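PDB 3HAZ: proline dehydrogenase from Bradyrhizobium japonicum USDA 110, which probably oxidises proline to glutamate in two steps, with an FAD-dependent proline dehydrogenase and an NAD-dependent aldehyde dehydrogenase joined in one chain. Local coordinates for residues Glu282-Arg286 / Glu351-Ala355; Trp348-Ile352 / Tyr363-Thr367; Thr367-Met371 / Ala496-Ile502. All coordinates share one frame; numbering follows the deposited sequence.

Contact 1 of 3, residues Glu282-Arg286 / Glu351-Ala355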
loop_
_atom_site.group_PDB
_atom_site.type_symbol
_atom_site.label_atom_id
_atom_site.label_comp_id
_atom_site.label_asym_id
_atom_site.label_seq_id
_atom_site.Cartn_x
_atom_site.Cartn_y
_atom_site.Cartn_z
ATOM N N GLU A 282 0.992 -36.891 31.029
ATOM C CA GLU A 282 1.961 -35.798 31.028
ATOM C C GLU A 282 2.366 -35.424 29.598
ATOM O O GLU A 282 1.519 -35.408 28.704
ATOM C CB GLU A 282 3.158 -36.164 31.921
ATOM C CG GLU A 282 2.692 -36.528 33.345
ATOM C CD GLU A 282 3.820 -36.812 34.321
ATOM O OE1 GLU A 282 4.481 -35.852 34.775
ATOM O OE2 GLU A 282 4.022 -37.996 34.660
ATOM N N GLU A 283 3.642 -35.126 29.369
ATOM C CA GLU A 283 4.057 -34.651 28.044
ATOM C C GLU A 283 3.911 -35.729 26.974
ATOM O O GLU A 283 3.946 -36.928 27.267
ATOM C CB GLU A 283 5.497 -34.132 28.071
ATOM C CG GLU A 283 5.743 -33.000 29.053
ATOM C CD GLU A 283 5.999 -33.489 30.478
ATOM O OE1 GLU A 283 5.840 -34.696 30.753
ATOM O OE2 GLU A 283 6.367 -32.659 31.327
ATOM N N ALA A 284 3.774 -35.291 25.730
ATOM C CA ALA A 284 3.584 -36.202 24.608
ATOM C C ALA A 284 4.742 -37.177 24.431
ATOM O O ALA A 284 4.532 -38.316 24.009
ATOM C CB ALA A 284 3.340 -35.420 23.314
ATOM N N ASP A 285 5.961 -36.741 24.741
ATOM C CA ASP A 285 7.113 -37.613 24.547
ATOM C C ASP A 285 7.187 -38.713 25.608
ATOM O O ASP A 285 8.005 -39.625 25.511
ATOM C CB ASP A 285 8.436 -36.830 24.425
ATOM C CG ASP A 285 8.832 -36.115 25.707
ATOM O OD1 ASP A 285 8.131 -36.255 26.730
ATOM O OD2 ASP A 285 9.858 -35.400 25.681
ATOM N N ARG A 286 6.308 -38.633 26.602
ATOM C CA ARG A 286 6.222 -39.670 27.628
ATOM C C ARG A 286 5.001 -40.582 27.461
ATOM O O ARG A 286 4.817 -41.521 28.236
ATOM C CB ARG A 286 6.214 -39.031 29.025
ATOM C CG ARG A 286 7.570 -38.458 29.455
ATOM C CD ARG A 286 7.418 -37.551 30.665
ATOM N NE ARG A 286 8.628 -37.499 31.486
ATOM C CZ ARG A 286 8.837 -36.598 32.441
ATOM N NH1 ARG A 286 7.920 -35.663 32.684
ATOM N NH2 ARG A 286 9.961 -36.623 33.154
ATOM N N GLU A 351 4.255 -28.454 24.287
ATOM C CA GLU A 351 4.351 -29.316 23.114
ATOM C C GLU A 351 4.731 -28.526 21.865
ATOM O O GLU A 351 5.497 -29.003 21.034
ATOM C CB GLU A 351 3.046 -30.083 22.883
ATOM C CG GLU A 351 2.593 -30.932 24.067
ATOM C CD GLU A 351 3.601 -31.994 24.475
ATOM O OE1 GLU A 351 3.357 -32.674 25.496
ATOM O OE2 GLU A 351 4.631 -32.152 23.784
ATOM N N ILE A 352 4.201 -27.312 21.734
ATOM C CA ILE A 352 4.520 -26.488 20.575
ATOM C C ILE A 352 6.006 -26.142 20.599
ATOM O O ILE A 352 6.710 -26.320 19.611
ATOM C CB ILE A 352 3.683 -25.179 20.532
ATOM C CG1 ILE A 352 2.185 -25.496 20.489
ATOM C CG2 ILE A 352 4.087 -24.308 19.329
ATOM C CD1 ILE A 352 1.793 -26.485 19.416
ATOM N N LYS A 353 6.477 -25.652 21.741
ATOM C CA LYS A 353 7.861 -25.216 21.860
ATOM C C LYS A 353 8.804 -26.378 21.593
ATOM O O LYS A 353 9.752 -26.254 20.815
ATOM C CB LYS A 353 8.129 -24.609 23.245
ATOM C CG LYS A 353 9.538 -24.020 23.408
ATOM C CD LYS A 353 9.651 -23.220 24.696
ATOM C CE LYS A 353 11.043 -22.615 24.858
ATOM N NZ LYS A 353 11.181 -21.916 26.174
ATOM N N ARG A 354 8.529 -27.518 22.222
ATOM C CA ARG A 354 9.403 -28.674 22.084
ATOM C C ARG A 354 9.530 -29.139 20.637
ATOM O O ARG A 354 10.625 -29.441 20.167
ATOM C CB ARG A 354 8.909 -29.834 22.950
ATOM C CG ARG A 354 9.240 -29.694 24.423
ATOM C CD ARG A 354 8.616 -30.833 25.200
ATOM N NE ARG A 354 9.045 -30.856 26.593
ATOM C CZ ARG A 354 8.981 -31.934 27.363
ATOM N NH1 ARG A 354 9.399 -31.880 28.622
ATOM N NH2 ARG A 354 8.502 -33.069 26.866
ATOM N N ALA A 355 8.402 -29.230 19.945
ATOM C CA ALA A 355 8.414 -29.743 18.584
ATOM C C ALA A 355 9.210 -28.800 17.674
ATOM O O ALA A 355 9.912 -29.247 16.774
ATOM C CB ALA A 355 6.990 -29.944 18.069
HETATM O O HOH W 1 0.913 -33.673 26.510
HETATM O O HOH W 2 6.706 -33.933 24.576
HETATM O O HOH W 3 9.149 -34.977 29.074
#

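Contact 2 of 3, residues Trp348-Ile352 / Tyr363-Thr367. With FAD (flavin-adenine dinucleotide), chain C.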
loop_
_atom_site.group_PDB
_atom_site.type_symbol
_atom_site.label_atom_id
_atom_site.label_comp_id
_atom_site.label_asym_id
_atom_site.label_seq_id
_atom_site.Cartn_x
_atom_site.Cartn_y
_atom_site.Cartn_z
ATOM N N TRP A 348 -0.033 -27.743 26.415
ATOM C CA TRP A 348 -0.073 -27.356 24.999
ATOM C C TRP A 348 1.116 -26.495 24.579
ATOM O O TRP A 348 1.817 -26.819 23.621
ATOM C CB TRP A 348 -1.394 -26.664 24.647
ATOM C CG TRP A 348 -1.559 -26.370 23.173
ATOM C CD1 TRP A 348 -2.065 -27.207 22.220
ATOM C CD2 TRP A 348 -1.232 -25.148 22.499
ATOM N NE1 TRP A 348 -2.057 -26.589 20.992
ATOM C CE2 TRP A 348 -1.552 -25.322 21.136
ATOM C CE3 TRP A 348 -0.687 -23.926 22.914
ATOM C CZ2 TRP A 348 -1.352 -24.319 20.182
ATOM C CZ3 TRP A 348 -0.493 -22.929 21.971
ATOM C CH2 TRP A 348 -0.826 -23.131 20.619
ATOM N N ASP A 349 1.347 -25.403 25.296
ATOM C CA ASP A 349 2.444 -24.501 24.951
ATOM C C ASP A 349 3.785 -25.226 24.962
ATOM O O ASP A 349 4.655 -24.964 24.137
ATOM C CB ASP A 349 2.465 -23.299 25.893
ATOM C CG ASP A 349 1.362 -22.299 25.578
ATOM O OD1 ASP A 349 1.496 -21.554 24.587
ATOM O OD2 ASP A 349 0.365 -22.260 26.319
ATOM N N THR A 350 3.937 -26.162 25.886
ATOM C CA THR A 350 5.162 -26.942 25.966
ATOM C C THR A 350 5.335 -27.818 24.733
ATOM O O THR A 350 6.429 -27.906 24.180
ATOM C CB THR A 350 5.202 -27.781 27.256
ATOM O OG1 THR A 350 5.284 -26.893 28.374
ATOM C CG2 THR A 350 6.404 -28.714 27.267
ATOM N N GLU A 351 4.255 -28.454 24.287
ATOM C CA GLU A 351 4.351 -29.316 23.114
ATOM C C GLU A 351 4.731 -28.526 21.865
ATOM O O GLU A 351 5.497 -29.003 21.034
ATOM C CB GLU A 351 3.046 -30.083 22.883
ATOM C CG GLU A 351 2.593 -30.932 24.067
ATOM C CD GLU A 351 3.601 -31.994 24.475
ATOM O OE1 GLU A 351 3.357 -32.674 25.496
ATOM O OE2 GLU A 351 4.631 -32.152 23.784
ATOM N N ILE A 352 4.201 -27.312 21.734
ATOM C CA ILE A 352 4.520 -26.488 20.575
ATOM C C ILE A 352 6.006 -26.142 20.599
ATOM O O ILE A 352 6.710 -26.320 19.611
ATOM C CB ILE A 352 3.683 -25.179 20.532
ATOM C CG1 ILE A 352 2.185 -25.496 20.489
ATOM C CG2 ILE A 352 4.087 -24.308 19.329
ATOM C CD1 ILE A 352 1.793 -26.485 19.416
ATOM N N TYR A 363 3.337 -31.373 14.870
ATOM C CA TYR A 363 2.928 -31.272 16.273
ATOM C C TYR A 363 2.051 -32.453 16.692
ATOM O O TYR A 363 1.155 -32.855 15.951
ATOM C CB TYR A 363 2.164 -29.965 16.507
ATOM C CG TYR A 363 2.962 -28.733 16.151
ATOM C CD1 TYR A 363 2.726 -28.034 14.966
ATOM C CD2 TYR A 363 3.972 -28.278 16.989
ATOM C CE1 TYR A 363 3.476 -26.899 14.637
ATOM C CE2 TYR A 363 4.719 -27.154 16.672
ATOM C CZ TYR A 363 4.472 -26.470 15.503
ATOM O OH TYR A 363 5.227 -25.354 15.219
ATOM N N PRO A 364 2.305 -33.011 17.889
ATOM C CA PRO A 364 1.505 -34.138 18.389
ATOM C C PRO A 364 0.136 -33.683 18.895
ATOM O O PRO A 364 -0.746 -34.509 19.150
ATOM C CB PRO A 364 2.346 -34.680 19.549
ATOM C CG PRO A 364 3.157 -33.509 20.018
ATOM C CD PRO A 364 3.409 -32.652 18.801
ATOM N N VAL A 365 -0.025 -32.373 19.049
ATOM C CA VAL A 365 -1.281 -31.803 19.511
ATOM C C VAL A 365 -1.903 -30.998 18.389
ATOM O O VAL A 365 -1.202 -30.552 17.482
ATOM C CB VAL A 365 -1.073 -30.850 20.705
ATOM C CG1 VAL A 365 -0.745 -31.629 21.979
ATOM C CG2 VAL A 365 0.019 -29.825 20.386
ATOM N N PHE A 366 -3.220 -30.819 18.444
ATOM C CA PHE A 366 -3.881 -29.896 17.529
ATOM C C PHE A 366 -3.396 -28.480 17.834
ATOM O O PHE A 366 -2.931 -28.202 18.944
ATOM C CB PHE A 366 -5.404 -30.010 17.655
ATOM C CG PHE A 366 -5.929 -31.403 17.379
ATOM C CD1 PHE A 366 -5.934 -31.916 16.086
ATOM C CD2 PHE A 366 -6.403 -32.195 18.408
ATOM C CE1 PHE A 366 -6.410 -33.197 15.831
ATOM C CE2 PHE A 366 -6.871 -33.476 18.162
ATOM C CZ PHE A 366 -6.876 -33.979 16.871
ATOM N N THR A 367 -3.484 -27.590 16.851
ATOM C CA THR A 367 -3.025 -26.218 17.047
ATOM C C THR A 367 -4.159 -25.205 17.006
ATOM O O THR A 367 -3.941 -24.018 17.252
ATOM C CB THR A 367 -1.934 -25.817 16.037
ATOM O OG1 THR A 367 -2.315 -26.232 14.721
ATOM C CG2 THR A 367 -0.602 -26.465 16.406
HETATM P PA FAD C . -11.353 -25.180 27.796
HETATM O O1A FAD C . -11.220 -23.562 27.984
HETATM O O2A FAD C . -12.567 -25.566 27.078
HETATM O O5B FAD C . -10.072 -25.710 26.948
HETATM C C5B FAD C . -8.796 -25.347 27.391
HETATM C C4B FAD C . -7.736 -26.178 26.656
HETATM O O4B FAD C . -7.899 -26.458 25.160
HETATM C C3B FAD C . -6.403 -26.403 27.041
HETATM O O3B FAD C . -6.132 -26.726 28.394
HETATM C C2B FAD C . -5.826 -27.214 25.909
HETATM O O2B FAD C . -5.684 -28.606 26.122
HETATM C C1B FAD C . -6.613 -26.826 24.708
HETATM N N9A FAD C . -6.116 -25.735 23.890
HETATM C C8A FAD C . -5.963 -24.396 24.236
HETATM N N7A FAD C . -5.510 -23.731 23.128
HETATM C C5A FAD C . -5.389 -24.676 22.082
HETATM C C6A FAD C . -4.944 -24.552 20.651
HETATM N N6A FAD C . -4.529 -23.264 20.110
HETATM N N1A FAD C . -4.932 -25.608 19.866
HETATM C C2A FAD C . -5.339 -26.864 20.358
HETATM N N3A FAD C . -5.763 -26.983 21.734
HETATM C C4A FAD C . -5.777 -25.880 22.550
HETATM N N1 FAD C . -4.395 -32.539 31.583
HETATM C C2 FAD C . -3.319 -33.333 31.268
HETATM O O2 FAD C . -2.519 -33.000 30.197
HETATM N N3 FAD C . -3.010 -34.474 32.084
HETATM C C4 FAD C . -3.784 -34.774 33.169
HETATM O O4 FAD C . -3.522 -35.925 33.924
HETATM C C4X FAD C . -4.914 -33.949 33.497
HETATM N N5 FAD C . -5.775 -34.270 34.677
HETATM C C5X FAD C . -6.880 -33.440 34.988
HETATM C C6 FAD C . -7.721 -33.754 36.153
HETATM C C7 FAD C . -8.826 -32.927 36.459
HETATM C C7M FAD C . -9.674 -33.248 37.679
HETATM C C8 FAD C . -9.143 -31.755 35.609
HETATM C C8M FAD C . -10.335 -30.835 35.920
HETATM C C9 FAD C . -8.336 -31.459 34.496
HETATM C C9A FAD C . -7.177 -32.311 34.176
HETATM N N10 FAD C . -6.331 -32.008 33.018
HETATM C C10 FAD C . -5.205 -32.859 32.709
HETATM C "C1'" FAD C . -6.689 -30.943 32.027
HETATM C "C2'" FAD C . -6.080 -29.540 32.278
HETATM O "O2'" FAD C . -5.583 -29.453 33.609
HETATM C "C3'" FAD C . -7.137 -28.470 31.960
HETATM O "O3'" FAD C . -8.073 -28.379 33.028
HETATM C "C4'" FAD C . -7.915 -28.756 30.625
HETATM O "O4'" FAD C . -7.164 -29.098 29.512
HETATM C "C5'" FAD C . -8.948 -27.643 30.305
HETATM O "O5'" FAD C . -10.009 -28.095 29.478
HETATM P P FAD C . -11.489 -27.370 29.663
HETATM O O1P FAD C . -12.609 -28.141 28.698
HETATM O O2P FAD C . -11.873 -27.388 31.080
HETATM O O3P FAD C . -11.281 -25.791 29.300
#

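Contact 3 of 3, residues Thr367-Met371 / Ala496-Ile502. With FAD (flavin-adenine dinucleotide), chain C; SO4 (sulfate ion), chain F.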
loop_
_atom_site.group_PDB
_atom_site.type_symbol
_atom_site.label_atom_id
_atom_site.label_comp_id
_atom_site.label_asym_id
_atom_site.label_seq_id
_atom_site.Cartn_x
_atom_site.Cartn_y
_atom_site.Cartn_z
ATOM N N THR A 367 -3.484 -27.590 16.851
ATOM C CA THR A 367 -3.025 -26.218 17.047
ATOM C C THR A 367 -4.159 -25.205 17.006
ATOM O O THR A 367 -3.941 -24.018 17.252
ATOM C CB THR A 367 -1.934 -25.817 16.037
ATOM O OG1 THR A 367 -2.315 -26.232 14.721
ATOM C CG2 THR A 367 -0.602 -26.465 16.406
ATOM N N ARG A 368 -5.364 -25.663 16.675
ATOM C CA ARG A 368 -6.546 -24.826 16.853
ATOM C C ARG A 368 -7.402 -25.374 17.989
ATOM O O ARG A 368 -7.674 -26.572 18.052
ATOM C CB ARG A 368 -7.361 -24.719 15.560
ATOM C CG ARG A 368 -6.736 -23.789 14.526
ATOM C CD ARG A 368 -7.685 -23.514 13.369
ATOM N NE ARG A 368 -8.885 -22.798 13.800
ATOM C CZ ARG A 368 -9.853 -22.405 12.977
ATOM N NH1 ARG A 368 -9.760 -22.653 11.676
ATOM N NH2 ARG A 368 -10.913 -21.764 13.454
ATOM N N LYS A 369 -7.828 -24.485 18.876
ATOM C CA LYS A 369 -8.560 -24.872 20.076
ATOM C C LYS A 369 -9.839 -25.637 19.730
ATOM O O LYS A 369 -10.197 -26.614 20.405
ATOM C CB LYS A 369 -8.867 -23.627 20.919
ATOM C CG LYS A 369 -9.128 -23.891 22.408
ATOM C CD LYS A 369 -10.583 -24.254 22.662
ATOM C CE LYS A 369 -10.898 -24.277 24.150
ATOM N NZ LYS A 369 -12.355 -24.453 24.401
ATOM N N ALA A 370 -10.514 -25.202 18.668
ATOM C CA ALA A 370 -11.747 -25.846 18.219
ATOM C C ALA A 370 -11.522 -27.296 17.802
ATOM O O ALA A 370 -12.430 -28.116 17.906
ATOM C CB ALA A 370 -12.381 -25.062 17.072
ATOM N N MET A 371 -10.322 -27.605 17.314
ATOM C CA MET A 371 -9.985 -28.981 16.956
ATOM C C MET A 371 -9.837 -29.850 18.209
ATOM O O MET A 371 -10.210 -31.026 18.215
ATOM C CB MET A 371 -8.711 -29.039 16.100
ATOM C CG MET A 371 -8.914 -28.660 14.630
ATOM S SD MET A 371 -10.015 -29.798 13.750
ATOM C CE MET A 371 -9.010 -31.277 13.577
ATOM N N ALA A 496 -8.672 -26.046 7.042
ATOM C CA ALA A 496 -8.512 -24.970 8.018
ATOM C C ALA A 496 -8.210 -25.513 9.420
ATOM O O ALA A 496 -8.217 -24.767 10.399
ATOM C CB ALA A 496 -9.758 -24.093 8.048
ATOM N N ALA A 497 -7.940 -26.809 9.512
ATOM C CA ALA A 497 -7.766 -27.456 10.810
ATOM C C ALA A 497 -6.576 -26.887 11.591
ATOM O O ALA A 497 -6.717 -26.485 12.747
ATOM C CB ALA A 497 -7.637 -28.964 10.635
ATOM N N ALA A 498 -5.411 -26.850 10.953
ATOM C CA ALA A 498 -4.199 -26.325 11.575
ATOM C C ALA A 498 -4.285 -24.817 11.787
ATOM O O ALA A 498 -4.951 -24.119 11.031
ATOM C CB ALA A 498 -2.987 -26.666 10.723
ATOM N N HIS A 499 -3.612 -24.312 12.817
ATOM C CA HIS A 499 -3.584 -22.872 13.050
ATOM C C HIS A 499 -2.720 -22.199 11.993
ATOM O O HIS A 499 -1.571 -22.596 11.788
ATOM C CB HIS A 499 -3.046 -22.540 14.435
ATOM C CG HIS A 499 -3.338 -21.140 14.870
ATOM N ND1 HIS A 499 -2.754 -20.041 14.279
ATOM C CD2 HIS A 499 -4.159 -20.658 15.834
ATOM C CE1 HIS A 499 -3.201 -18.942 14.861
ATOM N NE2 HIS A 499 -4.053 -19.289 15.808
ATOM N N PRO A 500 -3.275 -21.171 11.328
ATOM C CA PRO A 500 -2.675 -20.484 10.178
ATOM C C PRO A 500 -1.448 -19.673 10.561
ATOM O O PRO A 500 -0.661 -19.326 9.685
ATOM C CB PRO A 500 -3.794 -19.535 9.731
ATOM C CG PRO A 500 -4.560 -19.276 10.994
ATOM C CD PRO A 500 -4.609 -20.625 11.636
ATOM N N ARG A 501 -1.286 -19.372 11.845
ATOM C CA ARG A 501 -0.154 -18.556 12.279
ATOM C C ARG A 501 0.870 -19.314 13.125
ATOM O O ARG A 501 1.688 -18.705 13.809
ATOM C CB ARG A 501 -0.642 -17.293 12.995
ATOM C CG ARG A 501 -1.363 -16.323 12.067
ATOM C CD ARG A 501 -1.836 -15.071 12.793
ATOM N NE ARG A 501 -3.023 -15.317 13.611
ATOM C CZ ARG A 501 -3.035 -15.310 14.941
ATOM N NH1 ARG A 501 -4.166 -15.548 15.597
ATOM N NH2 ARG A 501 -1.921 -15.063 15.619
ATOM N N ILE A 502 0.826 -20.641 13.068
ATOM C CA ILE A 502 1.840 -21.464 13.722
ATOM C C ILE A 502 2.510 -22.343 12.679
ATOM O O ILE A 502 1.925 -23.316 12.202
ATOM C CB ILE A 502 1.252 -22.346 14.848
ATOM C CG1 ILE A 502 0.611 -21.482 15.935
ATOM C CG2 ILE A 502 2.338 -23.220 15.471
ATOM C CD1 ILE A 502 -0.032 -22.295 17.059
HETATM P PA FAD C . -11.353 -25.180 27.796
HETATM O O1A FAD C . -11.220 -23.562 27.984
HETATM O O2A FAD C . -12.567 -25.566 27.078
HETATM O O5B FAD C . -10.072 -25.710 26.948
HETATM C C5B FAD C . -8.796 -25.347 27.391
HETATM C C4B FAD C . -7.736 -26.178 26.656
HETATM O O4B FAD C . -7.899 -26.458 25.160
HETATM C C3B FAD C . -6.403 -26.403 27.041
HETATM O O3B FAD C . -6.132 -26.726 28.394
HETATM C C2B FAD C . -5.826 -27.214 25.909
HETATM O O2B FAD C . -5.684 -28.606 26.122
HETATM C C1B FAD C . -6.613 -26.826 24.708
HETATM N N9A FAD C . -6.116 -25.735 23.890
HETATM C C8A FAD C . -5.963 -24.396 24.236
HETATM N N7A FAD C . -5.510 -23.731 23.128
HETATM C C5A FAD C . -5.389 -24.676 22.082
HETATM C C6A FAD C . -4.944 -24.552 20.651
HETATM N N6A FAD C . -4.529 -23.264 20.110
HETATM N N1A FAD C . -4.932 -25.608 19.866
HETATM C C2A FAD C . -5.339 -26.864 20.358
HETATM N N3A FAD C . -5.763 -26.983 21.734
HETATM C C4A FAD C . -5.777 -25.880 22.550
HETATM N N1 FAD C . -4.395 -32.539 31.583
HETATM C C2 FAD C . -3.319 -33.333 31.268
HETATM O O2 FAD C . -2.519 -33.000 30.197
HETATM N N3 FAD C . -3.010 -34.474 32.084
HETATM C C4 FAD C . -3.784 -34.774 33.169
HETATM O O4 FAD C . -3.522 -35.925 33.924
HETATM C C4X FAD C . -4.914 -33.949 33.497
HETATM N N5 FAD C . -5.775 -34.270 34.677
HETATM C C5X FAD C . -6.880 -33.440 34.988
HETATM C C6 FAD C . -7.721 -33.754 36.153
HETATM C C7 FAD C . -8.826 -32.927 36.459
HETATM C C7M FAD C . -9.674 -33.248 37.679
HETATM C C8 FAD C . -9.143 -31.755 35.609
HETATM C C8M FAD C . -10.335 -30.835 35.920
HETATM C C9 FAD C . -8.336 -31.459 34.496
HETATM C C9A FAD C . -7.177 -32.311 34.176
HETATM N N10 FAD C . -6.331 -32.008 33.018
HETATM C C10 FAD C . -5.205 -32.859 32.709
HETATM C "C1'" FAD C . -6.689 -30.943 32.027
HETATM C "C2'" FAD C . -6.080 -29.540 32.278
HETATM O "O2'" FAD C . -5.583 -29.453 33.609
HETATM C "C3'" FAD C . -7.137 -28.470 31.960
HETATM O "O3'" FAD C . -8.073 -28.379 33.028
HETATM C "C4'" FAD C . -7.915 -28.756 30.625
HETATM O "O4'" FAD C . -7.164 -29.098 29.512
HETATM C "C5'" FAD C . -8.948 -27.643 30.305
HETATM O "O5'" FAD C . -10.009 -28.095 29.478
HETATM P P FAD C . -11.489 -27.370 29.663
HETATM O O1P FAD C . -12.609 -28.141 28.698
HETATM O O2P FAD C . -11.873 -27.388 31.080
HETATM O O3P FAD C . -11.281 -25.791 29.300
HETATM S S SO4 F . -10.138 -21.320 17.140
HETATM O O1 SO4 F . -11.233 -21.007 16.221
HETATM O O2 SO4 F . -8.849 -21.197 16.459
HETATM O O3 SO4 F . -10.187 -20.380 18.256
HETATM O O4 SO4 F . -10.307 -22.686 17.616
HETATM O O HOH W 4 -5.326 -28.337 14.591
HETATM O O HOH W 5 -0.040 -25.323 12.334
#

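Contact 1 of 3, residues Glu282-Arg286 / Glu351-Ala355
Glu-283 lies across the guanidinium of Arg-354, with CG over one face and CB 3.4 Å from NH2. Its carboxylate runs nearly parallel to that guanidinium plane (6° apart), and OE2 of Glu-283 stays 4.1 Å from NH1 of Arg-354. The pair probably gains some electrostatic attraction, but the oxygen lies too far off the guanidinium plane for a directed bond. The salt bridge of Glu-283 is instead local, between its OE1 and NH1 of Arg-286 at 3.0 Å.

At Ala-284 the backbone takes over. Its N donates to OE1 of Glu-351 over 2.7 Å, meeting the carboxylate on the syn side but well out of its plane. Both oxygens of Glu-351 also rest against the small Ala-284 methyl, consistent with the close approach to the amide. The bend of the Glu-351 chain at chi2 (-60°) turns its acid toward this loop. OE1 takes a second hydrogen bond from water 1, which bridges to the carbonyl of Glu-282.

Asp-285 gives Arg-354 a charged partner: OD2 of Asp-285 is 2.9 Å from NH2 of Arg-354 in a salt bridge, the two flat groups turned 50° from each other. Water 2 links the Asp-285 amide to Glu-351 OE2 and Arg-354 NH2, while water 3 bridges Asp-285 OD1 to that same NH2. A further salt bridge joins OD2 to Arg-358. Arg-286 ends the segment, its NE bonded to O of Phe-247.

The contact ties the loop after barrel strand 276-279 to helix 348-357. In the buried Glu-351 carboxylate, OE1 takes the Ala-284 N-H and water 1 and OE2 takes water 2, dipoles that would probably stabilise its charge. The Asp-285 carboxylate, shared by Arg-354 and Arg-358, is probably held ionised.

Contact 2 of 3, residues Trp348-Ile352 / Tyr363-Thr367
The indole of Trp-348 is held on three sides: the adenine of FAD covers one face, CG1 of Ile-352 lies on the opposite face, and the carbonyl of Phe-366 meets its N-H edge. The adenine is tilted by nearly 30° from the indole and lies over the NE1-CE2-CZ2 rim, with FAD C6A 3.3 Å above the plane of the Trp-348 ring. NE1 of Trp-348 donates to O of Phe-366 at 2.7 Å, with the acceptor in the ring plane and the donor in the carbonyl plane (N-H...O angle 161°). Together with the groups on either face, this bond helps to fix the rotation of the ring. The indole swings from the first turn of the helix toward the loop because chi1 (-174°) sets CG opposite the backbone N. Tryptophan suits the place because it offers both a wide apolar face and one in-plane donor.

The next carbonyl serves the cofactor directly: FAD N6A donates to O of Thr-367 at 3.0 Å. Trp-348 and Thr-367 thus hold the adenine from its face and its edge.

On the Ile-352 side of the indole the packing is apolar. CG2 of Val-365 touches CD1 of Trp-348 at 3.8 Å and also reaches the CB of Glu-351, while CG1 of Val-365 lies against the Glu-351 CG. CD1 of Ile-352 meets CD2 of Tyr-363 at 3.7 Å and CG2 of Thr-367 at 3.8 Å. The Tyr-363 ring presents its edge to the Ile-352 carbonyl, and its hydroxyl bonds to Pro-503 and Gln-356.

Helix 348-357 follows barrel strand 338-343, and segment 363-367 leads from this helix toward helix 369-384. The Phe-366 CB points away from the contact, and its side chain touches both helix 369-384 and helix 18-28.

Contact 3 of 3, residues Thr367-Met371 / Ala496-Ile502
Arg-368, at the N-cap position of helix 369-384 in the TIM-barrel proline dehydrogenase domain, stretches past segment 496-502, whose last four residues form a type I beta turn. Its guanidinium lies with one edge toward a sulfate and another toward the Ala-496 carbonyl. Arginine suits the place because its several N-H groups can serve both at once, and a bend at chi3 (64°) helps to set this double aim. NH2 reaches sulfate O1 at 2.9 Å and NE reaches O2, while NH1 of Arg-368 donates to O of Ala-496 at 2.9 Å, tilted from the carbonyl plane. NH2 of Arg-368 also bonds to O of Ala-490. The sulfate, probably from the crystallisation liquor, is met as well by N of Ala-370 at the amino end of the helix, a natural site for an anion.

Thr-367 turns OG1 to the loop, where the His-499 N-H meets it almost straight on (174°, 3.0 Å from N to OG1). The His-499 ring comes edge-on to the Thr-367 carbonyl. Met-371, bent at chi2 and chi3, sets SD and CE against the Ala-497 methyl.

Lys-369 leads away, its NZ bonding to FAD O2A on the pyrophosphate. Within the turn, ND1 of His-499 accepts from N of Arg-501 at 2.9 Å, near the imidazole plane.

In the fold
The three contacts are strung along helix 348-357, the loop that follows it and the start of helix 369-384. Contact 2 is the buried one; contacts 1 and 3 are only partly buried. Contacts 1 and 2 share helix 348-357: Glu-351 turns its carboxylate to contact 1 and its aliphatic part to contact 2. Contacts 2 and 3 share Thr-367, and Ile-502 packs on both Trp-348 and Tyr-363. Their chemistry differs accordingly, with charges and bridging waters in contact 1, an aromatic and aliphatic core in contact 2, and backbone acceptors with an anion in contact 3. Contacts 2 and 3 both touch the adenine of FAD, and contact 3 also reaches the pyrophosphate through Lys-369, whereas the Glu-351 side chain of contact 1 is about 8 Å from FAD.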